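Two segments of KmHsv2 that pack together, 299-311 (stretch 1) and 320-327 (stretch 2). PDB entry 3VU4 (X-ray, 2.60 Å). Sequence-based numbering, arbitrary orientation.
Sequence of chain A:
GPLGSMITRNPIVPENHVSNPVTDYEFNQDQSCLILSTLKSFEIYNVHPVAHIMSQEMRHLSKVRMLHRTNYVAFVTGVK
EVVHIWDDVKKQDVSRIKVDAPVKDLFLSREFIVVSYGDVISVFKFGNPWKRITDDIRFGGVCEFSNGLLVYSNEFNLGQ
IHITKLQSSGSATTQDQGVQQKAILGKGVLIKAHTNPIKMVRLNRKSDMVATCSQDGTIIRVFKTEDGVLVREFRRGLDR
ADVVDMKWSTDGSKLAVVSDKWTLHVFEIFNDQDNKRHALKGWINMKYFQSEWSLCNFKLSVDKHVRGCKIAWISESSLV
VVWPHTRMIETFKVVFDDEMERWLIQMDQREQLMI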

ATOM      1  N   LYS A 299       9.954 -17.023   4.743  1.00 41.30           N
ATOM      2  CA  LYS A 299       9.359 -17.677   3.583  1.00 42.64           C
ATOM      3  C   LYS A 299       7.893 -18.001   3.846  1.00 40.52           C
ATOM      4  O   LYS A 299       7.553 -18.753   4.761  1.00 36.89           O
ATOM      5  CB  LYS A 299      10.144 -18.941   3.219  1.00 46.59           C
ATOM      6  CG  LYS A 299      11.580 -18.628   2.792  1.00 53.60           C
ATOM      7  CD  LYS A 299      12.307 -19.838   2.218  1.00 58.26           C
ATOM      8  CE  LYS A 299      13.710 -19.456   1.743  1.00 60.88           C
ATOM      9  NZ  LYS A 299      14.469 -20.615   1.173  1.00 62.76           N
ATOM     10  N   LEU A 300       7.030 -17.398   3.039  1.00 39.50           N
ATOM     11  CA  LEU A 300       5.595 -17.577   3.175  1.00 39.62           C
ATOM     12  C   LEU A 300       5.135 -18.929   2.645  1.00 40.24           C
ATOM     13  O   LEU A 300       5.727 -19.490   1.718  1.00 40.31           O
ATOM     14  CB  LEU A 300       4.870 -16.437   2.458  1.00 37.18           C
ATOM     15  CG  LEU A 300       5.217 -15.064   3.051  1.00 37.11           C
ATOM     16  CD1 LEU A 300       4.866 -13.944   2.070  1.00 33.20           C
ATOM     17  CD2 LEU A 300       4.500 -14.903   4.400  1.00 32.83           C
ATOM     18  N   SER A 301       4.082 -19.447   3.263  1.00 40.94           N
ATOM     19  CA  SER A 301       3.502 -20.729   2.904  1.00 42.37           C
ATOM     20  C   SER A 301       2.283 -20.536   2.014  1.00 43.03           C
ATOM     21  O   SER A 301       1.244 -20.079   2.475  1.00 43.76           O
ATOM     22  CB  SER A 301       3.091 -21.477   4.175  1.00 42.06           C
ATOM     23  OG  SER A 301       2.226 -22.560   3.882  1.00 43.24           O
ATOM     24  N   VAL A 302       2.400 -20.882   0.740  1.00 44.88           N
ATOM     25  CA  VAL A 302       1.264 -20.735  -0.156  1.00 48.93           C
ATOM     26  C   VAL A 302       1.153 -21.882  -1.175  1.00 49.21           C
ATOM     27  O   VAL A 302       2.161 -22.448  -1.593  1.00 48.36           O
ATOM     28  CB  VAL A 302       1.327 -19.373  -0.894  1.00 51.13           C
ATOM     29  CG1 VAL A 302       2.512 -19.348  -1.866  1.00 47.97           C
ATOM     30  CG2 VAL A 302      -0.008 -19.117  -1.601  1.00 52.96           C
ATOM     31  N   ASP A 303      -0.075 -22.231  -1.562  1.00 50.76           N
ATOM     32  CA  ASP A 303      -0.279 -23.308  -2.525  1.00 52.06           C
ATOM     33  C   ASP A 303       0.084 -22.854  -3.933  1.00 52.73           C
ATOM     34  O   ASP A 303       0.389 -21.689  -4.146  1.00 51.78           O
ATOM     35  CB  ASP A 303      -1.723 -23.831  -2.482  1.00 53.59           C
ATOM     36  CG  ASP A 303      -2.759 -22.751  -2.743  1.00 55.55           C
ATOM     37  OD1 ASP A 303      -2.629 -22.012  -3.744  1.00 53.83           O
ATOM     38  OD2 ASP A 303      -3.718 -22.659  -1.947  1.00 57.94           O
ATOM     39  N   LYS A 304       0.049 -23.776  -4.888  1.00 54.60           N
ATOM     40  CA  LYS A 304       0.425 -23.470  -6.263  1.00 56.98           C
ATOM     41  C   LYS A 304      -0.543 -22.600  -7.048  1.00 57.58           C
ATOM     42  O   LYS A 304      -0.310 -22.303  -8.217  1.00 58.80           O
ATOM     43  CB  LYS A 304       0.682 -24.767  -7.034  1.00 59.22           C
ATOM     44  CG  LYS A 304      -0.529 -25.678  -7.194  1.00 62.22           C
ATOM     45  CD  LYS A 304      -0.165 -26.909  -8.025  1.00 65.25           C
ATOM     46  CE  LYS A 304      -1.366 -27.823  -8.276  1.00 66.15           C
ATOM     47  NZ  LYS A 304      -1.016 -28.983  -9.157  1.00 65.56           N
ATOM     48  N   HIS A 305      -1.618 -22.168  -6.409  1.00 58.23           N
ATOM     49  CA  HIS A 305      -2.594 -21.335  -7.095  1.00 59.38           C
ATOM     50  C   HIS A 305      -2.475 -19.843  -6.742  1.00 58.52           C
ATOM     51  O   HIS A 305      -3.398 -19.066  -6.997  1.00 58.79           O
ATOM     52  CB  HIS A 305      -4.000 -21.855  -6.774  1.00 62.05           C
ATOM     53  CG  HIS A 305      -4.169 -23.319  -7.046  1.00 65.95           C
ATOM     54  ND1 HIS A 305      -4.087 -23.856  -8.315  1.00 66.04           N
ATOM     55  CD2 HIS A 305      -4.353 -24.368  -6.206  1.00 67.19           C
ATOM     56  CE1 HIS A 305      -4.210 -25.171  -8.243  1.00 66.46           C
ATOM     57  NE2 HIS A 305      -4.372 -25.507  -6.975  1.00 67.56           N
ATOM     58  N   VAL A 306      -1.338 -19.444  -6.177  1.00 56.31           N
ATOM     59  CA  VAL A 306      -1.131 -18.055  -5.780  1.00 55.34           C
ATOM     60  C   VAL A 306      -1.271 -17.091  -6.936  1.00 55.84           C
ATOM     61  O   VAL A 306      -0.746 -17.327  -8.018  1.00 55.07           O
ATOM     62  CB  VAL A 306       0.280 -17.785  -5.208  1.00 54.75           C
ATOM     63  CG1 VAL A 306       0.183 -16.842  -4.030  1.00 51.25           C
ATOM     64  CG2 VAL A 306       0.967 -19.068  -4.844  1.00 56.19           C
ATOM     65  N   ARG A 307      -1.980 -15.997  -6.690  1.00 56.67           N
ATOM     66  CA  ARG A 307      -2.139 -14.955  -7.689  1.00 58.38           C
ATOM     67  C   ARG A 307      -1.165 -13.871  -7.240  1.00 56.68           C
ATOM     68  O   ARG A 307      -0.119 -13.652  -7.864  1.00 58.77           O
ATOM     69  CB  ARG A 307      -3.569 -14.419  -7.690  1.00 62.09           C
ATOM     70  CG  ARG A 307      -4.597 -15.419  -8.193  1.00 66.12           C
ATOM     71  CD  ARG A 307      -5.990 -14.822  -8.136  1.00 70.57           C
ATOM     72  NE  ARG A 307      -7.014 -15.861  -8.085  1.00 74.04           N
ATOM     73  CZ  ARG A 307      -8.249 -15.671  -7.624  1.00 75.46           C
ATOM     74  NH1 ARG A 307      -8.615 -14.472  -7.174  1.00 73.72           N
ATOM     75  NH2 ARG A 307      -9.111 -16.684  -7.597  1.00 74.93           N
ATOM     76  N   GLY A 308      -1.504 -13.218  -6.137  1.00 51.25           N
ATOM     77  CA  GLY A 308      -0.641 -12.190  -5.592  1.00 47.84           C
ATOM     78  C   GLY A 308      -1.040 -11.992  -4.149  1.00 45.49           C
ATOM     79  O   GLY A 308      -1.528 -12.928  -3.516  1.00 46.40           O
ATOM     80  N   CYS A 309      -0.831 -10.793  -3.620  1.00 40.78           N
ATOM     81  CA  CYS A 309      -1.228 -10.501  -2.253  1.00 39.47           C
ATOM     82  C   CYS A 309      -1.014  -9.034  -1.964  1.00 40.14           C
ATOM     83  O   CYS A 309      -0.437  -8.311  -2.781  1.00 39.76           O
ATOM     84  CB  CYS A 309      -0.437 -11.351  -1.241  1.00 37.92           C
ATOM     85  SG  CYS A 309       1.350 -11.012  -1.107  1.00 34.33           S
ATOM     86  N   LYS A 310      -1.506  -8.603  -0.807  1.00 40.23           N
ATOM     87  CA  LYS A 310      -1.362  -7.224  -0.349  1.00 40.46           C
ATOM     88  C   LYS A 310      -1.079  -7.313   1.129  1.00 40.32           C
ATOM     89  O   LYS A 310      -1.665  -8.144   1.822  1.00 41.81           O
ATOM     90  CB  LYS A 310      -2.640  -6.412  -0.595  1.00 38.45           C
ATOM     91  CG  LYS A 310      -2.858  -6.139  -2.062  1.00 39.10           C
ATOM     92  CD  LYS A 310      -3.934  -5.115  -2.346  1.00 38.99           C
ATOM     93  CE  LYS A 310      -4.023  -4.919  -3.855  1.00 39.56           C
ATOM     94  NZ  LYS A 310      -5.076  -3.962  -4.273  1.00 44.74           N
ATOM     95  N   ILE A 311      -0.167  -6.480   1.611  1.00 39.40           N
ATOM     96  CA  ILE A 311       0.171  -6.508   3.024  1.00 38.76           C
ATOM     97  C   ILE A 311      -0.158  -5.181   3.685  1.00 38.41           C
ATOM     98  O   ILE A 311      -0.364  -4.167   3.016  1.00 39.38           O
ATOM     99  CB  ILE A 311       1.665  -6.861   3.223  1.00 39.09           C
ATOM    100  CG1 ILE A 311       2.564  -5.740   2.709  1.00 39.70           C
ATOM    101  CG2 ILE A 311       2.001  -8.127   2.430  1.00 40.01           C
ATOM    102  CD1 ILE A 311       4.033  -6.124   2.648  1.00 36.87           C
TER
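Stretch 2, residues 320-327: VVVWPHTR

Stretch 2 runs antiparallel to the end of stretch 1, Arg-307 to Ile-311. It enters as a strand, Val-320 to Trp-323, and then leaves the extended conformation at Pro-324 and His-325, whose phi/psi values of -59/-36 and -67/-29 bend the chain. The proline nitrogen carries no hydrogen, so it cannot continue the strand's pairing, while its ring offers an apolar surface: Pro-324 rests by its CD against Gly-308 O at 3.4 Å. The two segments are in sheet register only at one end, where Lys-310 faces Val-322 in a hydrogen-bonded pair: Val-322 N donates to Lys-310 O at 2.9 Å, and Lys-310 N to Val-322 O at 3.3 Å. Next to it Ile-311 and Val-321 form a non-hydrogen-bonded pair, their CA atoms 4.5 Å apart. Here the beta-branched side chains, well suited to a strand, meet on the same face of the sheet, with Ile-311 CG2 3.7 Å from Val-321 CG2. Lys-310 and Val-322 point to the other face, where the long lysine chain leads its end away from the strand beside it.

Beyond this ladder the packing depends on shape, and the first of two large bumps is the indole of Trp-323. Its CA-to-CB bond points away from stretch 1, but with chi1 at -56° and chi2 at 99° the ring comes back into a hollow lined by Leu-300, Val-302, Val-306 and Cys-309. Cys-309, a small residue, lies close against the ring: its CB sits over one face, 4.0 Å from the centroid of the Trp-323 six-membered ring. Over the opposite face lies Val-302, its CG2 4.3 Å from Trp-323 CE3, so the flat indole is held between two compact side chains. Leu-300 meets the ring edge, CD1 to Trp-323 CH2 at 4.1 Å, and Val-306 CG1 approaches Trp-323 CZ3 at 3.5 Å.

His-325 is the second bump, and the type I turn from Asp-303 to Val-306 helps to shape its seat. Val-306 CA lies 4.0 Å from the centroid of the His-325 ring and 8° off the ring normal, so the backbone itself covers the face. At the ring edge His-325 NE2 donates to Asp-303 OD1 at 2.9 Å; that same OD1 accepts from His-305 N at 2.9 Å, so one carboxylate oxygen joins the backbone of the turn to the His-325 ring. Arg-307 extends alongside, with His-325 CB over one face of its guanidinium and 3.6 Å from Arg-307 NE.

Between the bend and the loop, water 1 fills a remaining gap, accepting from Arg-307 N at 2.8 Å and donating to Gly-308 O at 3.0 Å, with a weak bond from His-325 N at 3.3 Å.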

ATOM      1  N   VAL A 320      -0.447  -7.823   8.397  1.00 37.16           N
ATOM      2  CA  VAL A 320      -1.287  -8.858   7.822  1.00 35.70           C
ATOM      3  C   VAL A 320      -0.992  -9.028   6.343  1.00 36.46           C
ATOM      4  O   VAL A 320      -0.532  -8.105   5.663  1.00 36.15           O
ATOM      5  CB  VAL A 320      -2.800  -8.539   7.963  1.00 33.80           C
ATOM      6  CG1 VAL A 320      -3.197  -8.493   9.407  1.00 30.69           C
ATOM      7  CG2 VAL A 320      -3.124  -7.229   7.278  1.00 33.81           C
ATOM      8  N   VAL A 321      -1.243 -10.233   5.856  1.00 36.76           N
ATOM      9  CA  VAL A 321      -1.042 -10.546   4.456  1.00 35.67           C
ATOM     10  C   VAL A 321      -2.370 -11.130   3.999  1.00 36.65           C
ATOM     11  O   VAL A 321      -2.920 -12.030   4.649  1.00 37.57           O
ATOM     12  CB  VAL A 321       0.080 -11.573   4.269  1.00 33.60           C
ATOM     13  CG1 VAL A 321       0.153 -12.005   2.805  1.00 33.01           C
ATOM     14  CG2 VAL A 321       1.415 -10.960   4.711  1.00 32.31           C
ATOM     15  N   VAL A 322      -2.907 -10.582   2.917  1.00 34.04           N
ATOM     16  CA  VAL A 322      -4.170 -11.065   2.390  1.00 34.09           C
ATOM     17  C   VAL A 322      -3.952 -11.743   1.038  1.00 34.01           C
ATOM     18  O   VAL A 322      -3.384 -11.152   0.110  1.00 32.21           O
ATOM     19  CB  VAL A 322      -5.176  -9.916   2.235  1.00 34.12           C
ATOM     20  CG1 VAL A 322      -6.529 -10.455   1.743  1.00 33.35           C
ATOM     21  CG2 VAL A 322      -5.333  -9.212   3.560  1.00 32.96           C
ATOM     22  N   TRP A 323      -4.392 -12.995   0.949  1.00 32.90           N
ATOM     23  CA  TRP A 323      -4.262 -13.768  -0.277  1.00 34.04           C
ATOM     24  C   TRP A 323      -5.625 -13.802  -0.958  1.00 35.50           C
ATOM     25  O   TRP A 323      -6.542 -14.474  -0.481  1.00 37.17           O
ATOM     26  CB  TRP A 323      -3.811 -15.189   0.047  1.00 31.40           C
ATOM     27  CG  TRP A 323      -2.543 -15.259   0.833  1.00 33.01           C
ATOM     28  CD1 TRP A 323      -2.416 -15.443   2.190  1.00 32.20           C
ATOM     29  CD2 TRP A 323      -1.209 -15.153   0.313  1.00 32.94           C
ATOM     30  NE1 TRP A 323      -1.083 -15.461   2.537  1.00 33.68           N
ATOM     31  CE2 TRP A 323      -0.324 -15.285   1.410  1.00 32.28           C
ATOM     32  CE3 TRP A 323      -0.679 -14.955  -0.971  1.00 31.79           C
ATOM     33  CZ2 TRP A 323       1.066 -15.233   1.257  1.00 31.90           C
ATOM     34  CZ3 TRP A 323       0.705 -14.900  -1.120  1.00 31.94           C
ATOM     35  CH2 TRP A 323       1.560 -15.038  -0.009  1.00 30.95           C
ATOM     36  N   PRO A 324      -5.784 -13.078  -2.079  1.00 36.51           N
ATOM     37  CA  PRO A 324      -7.081 -13.071  -2.769  1.00 38.43           C
ATOM     38  C   PRO A 324      -7.599 -14.426  -3.245  1.00 39.91           C
ATOM     39  O   PRO A 324      -8.802 -14.665  -3.177  1.00 43.78           O
ATOM     40  CB  PRO A 324      -6.869 -12.074  -3.918  1.00 36.72           C
ATOM     41  CG  PRO A 324      -5.412 -12.182  -4.198  1.00 37.83           C
ATOM     42  CD  PRO A 324      -4.797 -12.262  -2.809  1.00 36.40           C
ATOM     43  N   HIS A 325      -6.708 -15.314  -3.690  1.00 40.68           N
ATOM     44  CA  HIS A 325      -7.110 -16.636  -4.192  1.00 42.10           C
ATOM     45  C   HIS A 325      -7.710 -17.617  -3.169  1.00 42.67           C
ATOM     46  O   HIS A 325      -8.503 -18.477  -3.536  1.00 45.07           O
ATOM     47  CB  HIS A 325      -5.941 -17.312  -4.931  1.00 43.57           C
ATOM     48  CG  HIS A 325      -4.955 -17.992  -4.029  1.00 48.63           C
ATOM     49  ND1 HIS A 325      -4.273 -17.331  -3.028  1.00 49.14           N
ATOM     50  CD2 HIS A 325      -4.528 -19.277  -3.987  1.00 50.14           C
ATOM     51  CE1 HIS A 325      -3.470 -18.178  -2.409  1.00 50.27           C
ATOM     52  NE2 HIS A 325      -3.606 -19.367  -2.971  1.00 50.73           N
ATOM     53  N   THR A 326      -7.340 -17.523  -1.901  1.00 42.95           N
ATOM     54  CA  THR A 326      -7.939 -18.418  -0.913  1.00 44.07           C
ATOM     55  C   THR A 326      -8.711 -17.572   0.085  1.00 43.42           C
ATOM     56  O   THR A 326      -9.251 -18.090   1.058  1.00 42.70           O
ATOM     57  CB  THR A 326      -6.883 -19.240  -0.131  1.00 46.71           C
ATOM     58  OG1 THR A 326      -6.003 -18.355   0.576  1.00 49.62           O
ATOM     59  CG2 THR A 326      -6.074 -20.117  -1.081  1.00 47.90           C
ATOM     60  N   ARG A 327      -8.765 -16.267  -0.182  1.00 44.71           N
ATOM     61  CA  ARG A 327      -9.432 -15.298   0.685  1.00 44.78           C
ATOM     62  C   ARG A 327      -9.017 -15.499   2.131  1.00 44.86           C
ATOM     63  O   ARG A 327      -9.843 -15.459   3.050  1.00 45.28           O
ATOM     64  CB  ARG A 327     -10.955 -15.387   0.553  1.00 47.10           C
ATOM     65  CG  ARG A 327     -11.512 -14.506  -0.551  1.00 50.12           C
ATOM     66  CD  ARG A 327     -13.033 -14.562  -0.640  1.00 55.51           C
ATOM     67  NE  ARG A 327     -13.526 -15.899  -0.981  1.00 59.20           N
ATOM     68  CZ  ARG A 327     -14.028 -16.764  -0.099  1.00 61.02           C
ATOM     69  NH1 ARG A 327     -14.448 -17.958  -0.504  1.00 59.84           N
ATOM     70  NH2 ARG A 327     -14.126 -16.432   1.188  1.00 59.71           N
TER
HETATM   71  O   HOH W   1      -3.484 -15.047  -4.479  1.00 50.20           O